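Local coordinates for protein CsuE (Acinetobacter baumannii, PDB 6FJY), which probably acts as the adhesive tip subunit of archaic chaperone-usher Csu pili, which are linked to biofilm formation by this bacterium, at residues S10-P15 with F106-P111; I17-N22 with I175-D180. One frame throughout, in Å; residues are numbered along the deposited sequence.

Contact 1: residues S10-P15 with F106-P111; sequences SSISVP and FYIRLP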
ATOM      1  N   SER D  10      10.381   6.521  13.423  1.00 85.20           N
ATOM      2  CA  SER D  10       9.474   7.208  12.517  1.00 76.32           C
ATOM      3  C   SER D  10       9.541   6.504  11.169  1.00 81.70           C
ATOM      4  O   SER D  10      10.612   6.435  10.556  1.00 87.17           O
ATOM      5  CB  SER D  10       9.848   8.684  12.376  1.00 64.65           C
ATOM      6  OG  SER D  10      10.165   9.263  13.634  1.00 52.57           O
ATOM      7  N   SER D  11       8.413   5.967  10.719  1.00 77.76           N
ATOM      8  CA  SER D  11       8.336   5.326   9.419  1.00 76.19           C
ATOM      9  C   SER D  11       7.441   6.133   8.489  1.00 79.10           C
ATOM     10  O   SER D  11       6.571   6.891   8.927  1.00 75.90           O
ATOM     11  CB  SER D  11       7.805   3.898   9.521  1.00 69.35           C
ATOM     12  OG  SER D  11       6.458   3.890   9.946  1.00 69.81           O
ATOM     13  N   ILE D  12       7.689   5.976   7.193  1.00 68.30           N
ATOM     14  CA  ILE D  12       6.851   6.536   6.148  1.00 66.00           C
ATOM     15  C   ILE D  12       6.711   5.474   5.067  1.00 61.29           C
ATOM     16  O   ILE D  12       7.589   4.622   4.895  1.00 57.79           O
ATOM     17  CB  ILE D  12       7.429   7.854   5.571  1.00 79.83           C
ATOM     18  CG1 ILE D  12       8.649   7.575   4.695  1.00 90.94           C
ATOM     19  CG2 ILE D  12       7.813   8.826   6.691  1.00 66.46           C
ATOM     20  CD1 ILE D  12       9.111   8.770   3.894  1.00 95.28           C
ATOM     21  N   SER D  13       5.595   5.526   4.330  1.00 66.54           N
ATOM     22  CA  SER D  13       5.302   4.529   3.309  1.00 62.47           C
ATOM     23  C   SER D  13       4.907   5.210   2.006  1.00 63.10           C
ATOM     24  O   SER D  13       4.146   6.181   2.013  1.00 54.91           O
ATOM     25  CB  SER D  13       4.194   3.575   3.768  1.00 58.45           C
ATOM     26  OG  SER D  13       4.651   2.771   4.837  1.00 76.40           O
ATOM     27  N   VAL D  14       5.434   4.698   0.895  1.00 63.60           N
ATOM     28  CA  VAL D  14       5.179   5.265  -0.427  1.00 64.66           C
ATOM     29  C   VAL D  14       5.083   4.136  -1.449  1.00 67.78           C
ATOM     30  O   VAL D  14       5.859   3.171  -1.386  1.00 54.83           O
ATOM     31  CB  VAL D  14       6.256   6.297  -0.812  1.00 63.59           C
ATOM     32  CG1 VAL D  14       7.652   5.746  -0.603  1.00 60.98           C
ATOM     33  CG2 VAL D  14       6.077   6.768  -2.267  1.00 67.21           C
ATOM     34  N   PRO D  15       4.122   4.194  -2.376  1.00 62.93           N
ATOM     35  CA  PRO D  15       4.065   3.194  -3.444  1.00 58.82           C
ATOM     36  C   PRO D  15       5.226   3.360  -4.405  1.00 61.88           C
ATOM     37  O   PRO D  15       5.736   4.462  -4.616  1.00 57.83           O
ATOM     38  CB  PRO D  15       2.726   3.482  -4.132  1.00 69.02           C
ATOM     39  CG  PRO D  15       2.419   4.888  -3.778  1.00 70.35           C
ATOM     40  CD  PRO D  15       2.942   5.069  -2.388  1.00 63.22           C
ATOM     41  N   PHE D 106      10.475  17.517  11.502  1.00 73.77           N
ATOM     42  CA  PHE D 106      11.407  17.487  10.390  1.00 65.55           C
ATOM     43  C   PHE D 106      10.733  16.768   9.227  1.00 58.34           C
ATOM     44  O   PHE D 106       9.668  16.159   9.376  1.00 53.09           O
ATOM     45  CB  PHE D 106      12.717  16.783  10.772  1.00 60.97           C
ATOM     46  CG  PHE D 106      13.689  17.638  11.550  1.00 75.42           C
ATOM     47  CD1 PHE D 106      13.309  18.854  12.091  1.00 84.24           C
ATOM     48  CD2 PHE D 106      14.998  17.217  11.725  1.00 76.17           C
ATOM     49  CE1 PHE D 106      14.217  19.628  12.802  1.00 80.66           C
ATOM     50  CE2 PHE D 106      15.908  17.985  12.431  1.00 84.41           C
ATOM     51  CZ  PHE D 106      15.516  19.192  12.972  1.00 76.47           C
ATOM     52  N   TYR D 107      11.378  16.814   8.066  1.00 53.93           N
ATOM     53  CA  TYR D 107      10.774  16.314   6.844  1.00 67.54           C
ATOM     54  C   TYR D 107      11.774  15.443   6.103  1.00 72.89           C
ATOM     55  O   TYR D 107      12.963  15.769   6.027  1.00 60.63           O
ATOM     56  CB  TYR D 107      10.286  17.473   5.941  1.00 55.44           C
ATOM     57  CG  TYR D 107       9.257  18.364   6.616  1.00 68.10           C
ATOM     58  CD1 TYR D 107       7.897  18.080   6.539  1.00 67.23           C
ATOM     59  CD2 TYR D 107       9.649  19.481   7.354  1.00 74.36           C
ATOM     60  CE1 TYR D 107       6.961  18.894   7.168  1.00 70.62           C
ATOM     61  CE2 TYR D 107       8.717  20.297   7.988  1.00 62.54           C
ATOM     62  CZ  TYR D 107       7.380  20.001   7.890  1.00 63.69           C
ATOM     63  OH  TYR D 107       6.460  20.807   8.518  1.00 64.00           O
ATOM     64  N   ILE D 108      11.280  14.333   5.565  1.00 75.65           N
ATOM     65  CA  ILE D 108      12.039  13.493   4.654  1.00 70.01           C
ATOM     66  C   ILE D 108      11.639  13.836   3.224  1.00 70.03           C
ATOM     67  O   ILE D 108      10.447  13.886   2.886  1.00 52.75           O
ATOM     68  CB  ILE D 108      11.814  12.001   4.943  1.00 71.58           C
ATOM     69  CG1 ILE D 108      12.272  11.655   6.358  1.00 89.56           C
ATOM     70  CG2 ILE D 108      12.563  11.159   3.938  1.00 72.64           C
ATOM     71  CD1 ILE D 108      12.212  10.174   6.667  1.00 93.47           C
ATOM     72  N   ARG D 109      12.636  14.062   2.388  1.00 78.93           N
ATOM     73  CA  ARG D 109      12.462  14.295   0.961  1.00 71.70           C
ATOM     74  C   ARG D 109      13.118  13.142   0.210  1.00 65.49           C
ATOM     75  O   ARG D 109      14.337  12.960   0.288  1.00 62.65           O
ATOM     76  CB  ARG D 109      13.079  15.635   0.547  1.00 72.52           C
ATOM     77  CG  ARG D 109      12.827  16.014  -0.909  1.00 88.47           C
ATOM     78  CD  ARG D 109      13.402  17.382  -1.255  1.00 87.54           C
ATOM     79  NE  ARG D 109      12.706  18.474  -0.577  1.00 81.24           N
ATOM     80  CZ  ARG D 109      13.136  19.734  -0.559  1.00 93.86           C
ATOM     81  NH1 ARG D 109      14.260  20.070  -1.185  1.00 94.46           N
ATOM     82  NH2 ARG D 109      12.439  20.662   0.080  1.00100.75           N
ATOM     83  N   LEU D 110      12.311  12.364  -0.505  1.00 74.26           N
ATOM     84  CA  LEU D 110      12.829  11.379  -1.439  1.00 73.60           C
ATOM     85  C   LEU D 110      12.889  11.996  -2.830  1.00 85.09           C
ATOM     86  O   LEU D 110      11.831  12.301  -3.404  1.00 70.86           O
ATOM     87  CB  LEU D 110      11.956  10.142  -1.443  1.00 64.95           C
ATOM     88  CG  LEU D 110      11.986   9.384  -0.121  1.00 70.08           C
ATOM     89  CD1 LEU D 110      11.071   8.178  -0.152  1.00 65.74           C
ATOM     90  CD2 LEU D 110      13.397   8.961   0.179  1.00 72.41           C
ATOM     91  N   PRO D 111      14.074  12.224  -3.392  1.00 93.23           N
ATOM     92  CA  PRO D 111      14.156  12.738  -4.763  1.00 91.50           C
ATOM     93  C   PRO D 111      13.489  11.810  -5.766  1.00 88.96           C
ATOM     94  O   PRO D 111      13.610  10.586  -5.683  1.00 80.90           O
ATOM     95  CB  PRO D 111      15.664  12.829  -5.013  1.00 95.43           C
ATOM     96  CG  PRO D 111      16.250  13.013  -3.653  1.00 93.34           C
ATOM     97  CD  PRO D 111      15.380  12.242  -2.715  1.00 88.93           C
TER

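Contact 2: residues I17-N22 with I175-D180; sequences IYLMEN and ITVLPD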
ATOM      1  N   ILE D  17       5.806   2.966  -7.739  1.00 73.79           N
ATOM      2  CA  ILE D  17       5.751   3.677  -9.011  1.00 68.65           C
ATOM      3  C   ILE D  17       5.658   5.180  -8.781  1.00 67.62           C
ATOM      4  O   ILE D  17       6.305   5.970  -9.479  1.00 61.59           O
ATOM      5  CB  ILE D  17       4.574   3.160  -9.854  1.00 70.92           C
ATOM      6  CG1 ILE D  17       4.685   1.646 -10.039  1.00 84.26           C
ATOM      7  CG2 ILE D  17       4.498   3.905 -11.207  1.00 63.76           C
ATOM      8  CD1 ILE D  17       5.941   1.207 -10.756  1.00 83.17           C
ATOM      9  N   TYR D  18       4.839   5.597  -7.812  1.00 70.72           N
ATOM     10  CA  TYR D  18       4.750   7.007  -7.462  1.00 73.96           C
ATOM     11  C   TYR D  18       6.114   7.541  -7.053  1.00 70.81           C
ATOM     12  O   TYR D  18       6.514   8.636  -7.465  1.00 58.90           O
ATOM     13  CB  TYR D  18       3.720   7.187  -6.344  1.00 73.25           C
ATOM     14  CG  TYR D  18       3.494   8.610  -5.874  1.00 84.63           C
ATOM     15  CD1 TYR D  18       4.409   9.239  -5.035  1.00 92.78           C
ATOM     16  CD2 TYR D  18       2.343   9.309  -6.231  1.00 91.13           C
ATOM     17  CE1 TYR D  18       4.207  10.528  -4.588  1.00105.09           C
ATOM     18  CE2 TYR D  18       2.128  10.607  -5.785  1.00106.09           C
ATOM     19  CZ  TYR D  18       3.068  11.211  -4.961  1.00110.03           C
ATOM     20  OH  TYR D  18       2.879  12.495  -4.505  1.00108.82           O
ATOM     21  N   LEU D  19       6.849   6.763  -6.257  1.00 68.06           N
ATOM     22  CA  LEU D  19       8.196   7.140  -5.849  1.00 69.04           C
ATOM     23  C   LEU D  19       9.101   7.415  -7.043  1.00 68.11           C
ATOM     24  O   LEU D  19       9.968   8.290  -6.977  1.00 77.56           O
ATOM     25  CB  LEU D  19       8.785   6.029  -4.982  1.00 57.78           C
ATOM     26  CG  LEU D  19      10.227   6.167  -4.521  1.00 61.09           C
ATOM     27  CD1 LEU D  19      10.396   7.495  -3.786  1.00 78.11           C
ATOM     28  CD2 LEU D  19      10.587   5.008  -3.614  1.00 60.47           C
ATOM     29  N   MET D  20       8.929   6.673  -8.133  1.00 72.00           N
ATOM     30  CA  MET D  20       9.818   6.819  -9.283  1.00 79.63           C
ATOM     31  C   MET D  20       9.461   8.044 -10.115  1.00 75.57           C
ATOM     32  O   MET D  20      10.349   8.791 -10.537  1.00 73.97           O
ATOM     33  CB  MET D  20       9.762   5.559 -10.147  1.00 91.83           C
ATOM     34  CG  MET D  20      10.949   5.376 -11.075  1.00 92.95           C
ATOM     35  SD  MET D  20      10.449   5.071 -12.772  1.00 84.61           S
ATOM     36  CE  MET D  20       9.681   6.640 -13.151  1.00 72.53           C
ATOM     37  N   GLU D  21       8.168   8.261 -10.355  1.00 84.99           N
ATOM     38  CA  GLU D  21       7.710   9.351 -11.207  1.00 95.70           C
ATOM     39  C   GLU D  21       7.618  10.665 -10.445  1.00 95.79           C
ATOM     40  O   GLU D  21       8.050  11.711 -10.944  1.00 98.18           O
ATOM     41  CB  GLU D  21       6.347   9.004 -11.806  1.00 96.01           C
ATOM     42  CG  GLU D  21       6.329   7.704 -12.574  1.00 92.70           C
ATOM     43  CD  GLU D  21       4.947   7.342 -13.037  1.00 82.31           C
ATOM     44  OE1 GLU D  21       3.989   8.045 -12.651  1.00 83.24           O
ATOM     45  OE2 GLU D  21       4.818   6.351 -13.783  1.00 86.74           O
ATOM     46  N   ASN D  22       7.037  10.636  -9.248  1.00 82.38           N
ATOM     47  CA  ASN D  22       6.804  11.850  -8.488  1.00 75.44           C
ATOM     48  C   ASN D  22       7.743  12.002  -7.312  1.00 85.48           C
ATOM     49  O   ASN D  22       7.730  13.055  -6.665  1.00 78.83           O
ATOM     50  CB  ASN D  22       5.363  11.894  -7.981  1.00 80.19           C
ATOM     51  CG  ASN D  22       4.353  11.833  -9.100  1.00 75.90           C
ATOM     52  OD1 ASN D  22       4.479  12.541 -10.100  1.00 71.61           O
ATOM     53  ND2 ASN D  22       3.348  10.977  -8.942  1.00 85.49           N
ATOM     54  N   ILE D 175      11.753   3.802   5.842  1.00 84.65           N
ATOM     55  CA  ILE D 175      10.936   4.056   4.663  1.00 77.70           C
ATOM     56  C   ILE D 175      10.489   2.712   4.107  1.00 74.68           C
ATOM     57  O   ILE D 175      11.324   1.848   3.813  1.00 73.73           O
ATOM     58  CB  ILE D 175      11.703   4.847   3.587  1.00 75.22           C
ATOM     59  CG1 ILE D 175      12.115   6.217   4.111  1.00 69.30           C
ATOM     60  CG2 ILE D 175      10.874   4.968   2.296  1.00 54.71           C
ATOM     61  CD1 ILE D 175      13.063   6.956   3.174  1.00 60.72           C
ATOM     62  N   THR D 176       9.179   2.535   3.964  1.00 71.93           N
ATOM     63  CA  THR D 176       8.607   1.298   3.450  1.00 66.52           C
ATOM     64  C   THR D 176       8.083   1.555   2.037  1.00 65.26           C
ATOM     65  O   THR D 176       7.108   2.289   1.849  1.00 56.13           O
ATOM     66  CB  THR D 176       7.496   0.780   4.363  1.00 71.24           C
ATOM     67  OG1 THR D 176       8.032   0.497   5.662  1.00 69.94           O
ATOM     68  CG2 THR D 176       6.895  -0.484   3.787  1.00 70.65           C
ATOM     69  N   VAL D 177       8.733   0.941   1.060  1.00 64.87           N
ATOM     70  CA  VAL D 177       8.332   1.001  -0.334  1.00 61.51           C
ATOM     71  C   VAL D 177       7.318  -0.105  -0.575  1.00 67.13           C
ATOM     72  O   VAL D 177       7.590  -1.279  -0.293  1.00 63.15           O
ATOM     73  CB  VAL D 177       9.553   0.842  -1.252  1.00 62.81           C
ATOM     74  CG1 VAL D 177       9.180   1.072  -2.689  1.00 58.71           C
ATOM     75  CG2 VAL D 177      10.669   1.796  -0.809  1.00 58.41           C
ATOM     76  N   LEU D 178       6.127   0.272  -1.106  1.00 71.11           N
ATOM     77  CA  LEU D 178       5.003  -0.634  -1.250  1.00 71.38           C
ATOM     78  C   LEU D 178       4.891  -1.144  -2.676  1.00 67.05           C
ATOM     79  O   LEU D 178       5.220  -0.430  -3.624  1.00 80.56           O
ATOM     80  CB  LEU D 178       3.695   0.058  -0.868  1.00 82.93           C
ATOM     81  CG  LEU D 178       3.592   0.461   0.604  1.00 75.87           C
ATOM     82  CD1 LEU D 178       2.317   1.231   0.855  1.00 67.97           C
ATOM     83  CD2 LEU D 178       3.646  -0.767   1.467  1.00 72.18           C
ATOM     84  N   PRO D 179       4.440  -2.384  -2.842  1.00 75.47           N
ATOM     85  CA  PRO D 179       4.110  -2.871  -4.184  1.00 75.49           C
ATOM     86  C   PRO D 179       3.028  -2.010  -4.814  1.00 78.06           C
ATOM     87  O   PRO D 179       2.155  -1.466  -4.130  1.00 64.40           O
ATOM     88  CB  PRO D 179       3.618  -4.300  -3.936  1.00 75.55           C
ATOM     89  CG  PRO D 179       4.210  -4.681  -2.630  1.00 76.22           C
ATOM     90  CD  PRO D 179       4.255  -3.422  -1.817  1.00 69.14           C
ATOM     91  N   ASP D 180       3.087  -1.899  -6.137  1.00 91.33           N
ATOM     92  CA  ASP D 180       2.289  -0.918  -6.855  1.00 85.87           C
ATOM     93  C   ASP D 180       2.012  -1.417  -8.267  1.00 85.78           C
ATOM     94  O   ASP D 180       2.866  -2.062  -8.880  1.00 87.64           O
ATOM     95  CB  ASP D 180       3.019   0.430  -6.892  1.00 82.84           C
ATOM     96  CG  ASP D 180       2.111   1.574  -7.262  1.00 75.32           C
ATOM     97  OD1 ASP D 180       0.903   1.325  -7.464  1.00 78.64           O
ATOM     98  OD2 ASP D 180       2.603   2.717  -7.346  1.00 66.87           O
TER

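Contact 1: residues S10-P15 with F106-P111
Ile12 and Val14 face Ile108 and Leu110 across two strands that run in the same general direction but lie too far apart to be sheet neighbours: the CA atoms of Ile12 and Ile108 are 8.8 Å apart, and those of Val14 and Leu110 9.8 Å. Side chains therefore bridge the gap, in two apolar pairs. In the first, Ile12 CD1 approaches Ile108 CG2 at 4.2 Å, and the two side chains meet at a slant. A chi1 of 73° tucks CG1 of Ile12 in between its N and its C, and an extended second torsion then carries CD1 out to the opposite strand. Ile108 answers with its short branch, CG2, and not with its own CD1. In the second pair Val14 CG1 lies 4.2 Å from Leu110 CD1. The leucine's chi2 of 178° stretches CD1 away from CA, toward the valine, and both side chains share the gap. Both contacts are plain van der Waals meetings of methyl groups, and the two segments share no polar pair. Their alternating residues point elsewhere, with Ser11 and Arg109 directed away from the interface. Hydrogen bonding confirms the layering: residues 10-15 pair with strand 167-184 through bonds such as those of Ile12 with Ser174 and Thr176, whereas strand 103-110 pairs with strands 24-31 and 67-73. Ile175, which touches both Ile12 and Leu110, and Ala70, on which Ile108 and Leu110 rest, extend the apolar layer. Such packing between two strand layers is characteristic of a beta sandwich, here of the Ig-like fold.

Contact 2: residues I17-N22 with I175-D180
A short helix of the Ig-like beta sandwich here meets the long strand 167-184 near an irregular stretch, where Pro179 and Asp180 leave regular strand geometry: residues 17-21 belong to helix 16-21, and residues 175-178 to the strand. The polar half of the contact joins Ile17 to Asp180, with CA atoms 6.1 Å apart. Ile17 N, in the first turn of the helix, donates a hydrogen bond of 3.2 Å to Asp180 OD2. The bond is bent, with an N-H...O angle of 136°, and it arrives on the anti side of the carboxylate, 17° out of its plane. Asp180 CG is anti to its own backbone N (chi1 -164°), which sends the carboxylate toward the helix. The same oxygen, Asp180 OD2, also lies 3.2 Å from Ile17 CB and 3.6 Å from Ile17 CG1, so isoleucine carbons lie against it. OD2 has a stronger partner in Arg182, with which it forms a salt bridge. Arginine and helix start together would be expected to stabilise the negative charge. Asp180 N is held separately by Ser211 OG, next to the disulfide-linked Cys210. Two residues further along the helix the contact becomes apolar. Leu19 points toward the strand, and the nearby Leu68 touches both Leu19 and Val177. CsuC also packs here, with its Leu4 on Tyr18 and its Trp6 on Leu178. Leu19 extends with CG anti to the backbone N and brings CD2 to 4.3 Å from Val177 CG2.

The centres of contact 1 and contact 2 are about 10 Å apart, and the chain runs directly from strand 9-15 of the first into helix 16-21 of the second. The two are stitched together where strand 9-15 runs parallel to strand 167-184: Ile12 O lies 2.8 Å from Thr176 N and Val14 O lies 2.9 Å from Leu178 N, both probable hydrogen bonds. At the helix start, Pro15 CB is 3.3 Å from Asp180 OD2. Leu19 touches Val14 and Leu110, joining the two apolar groups. Trp6 of CsuC packs on Pro15 and Leu178, which places this junction beside the chaperone in the pre-assembly complex.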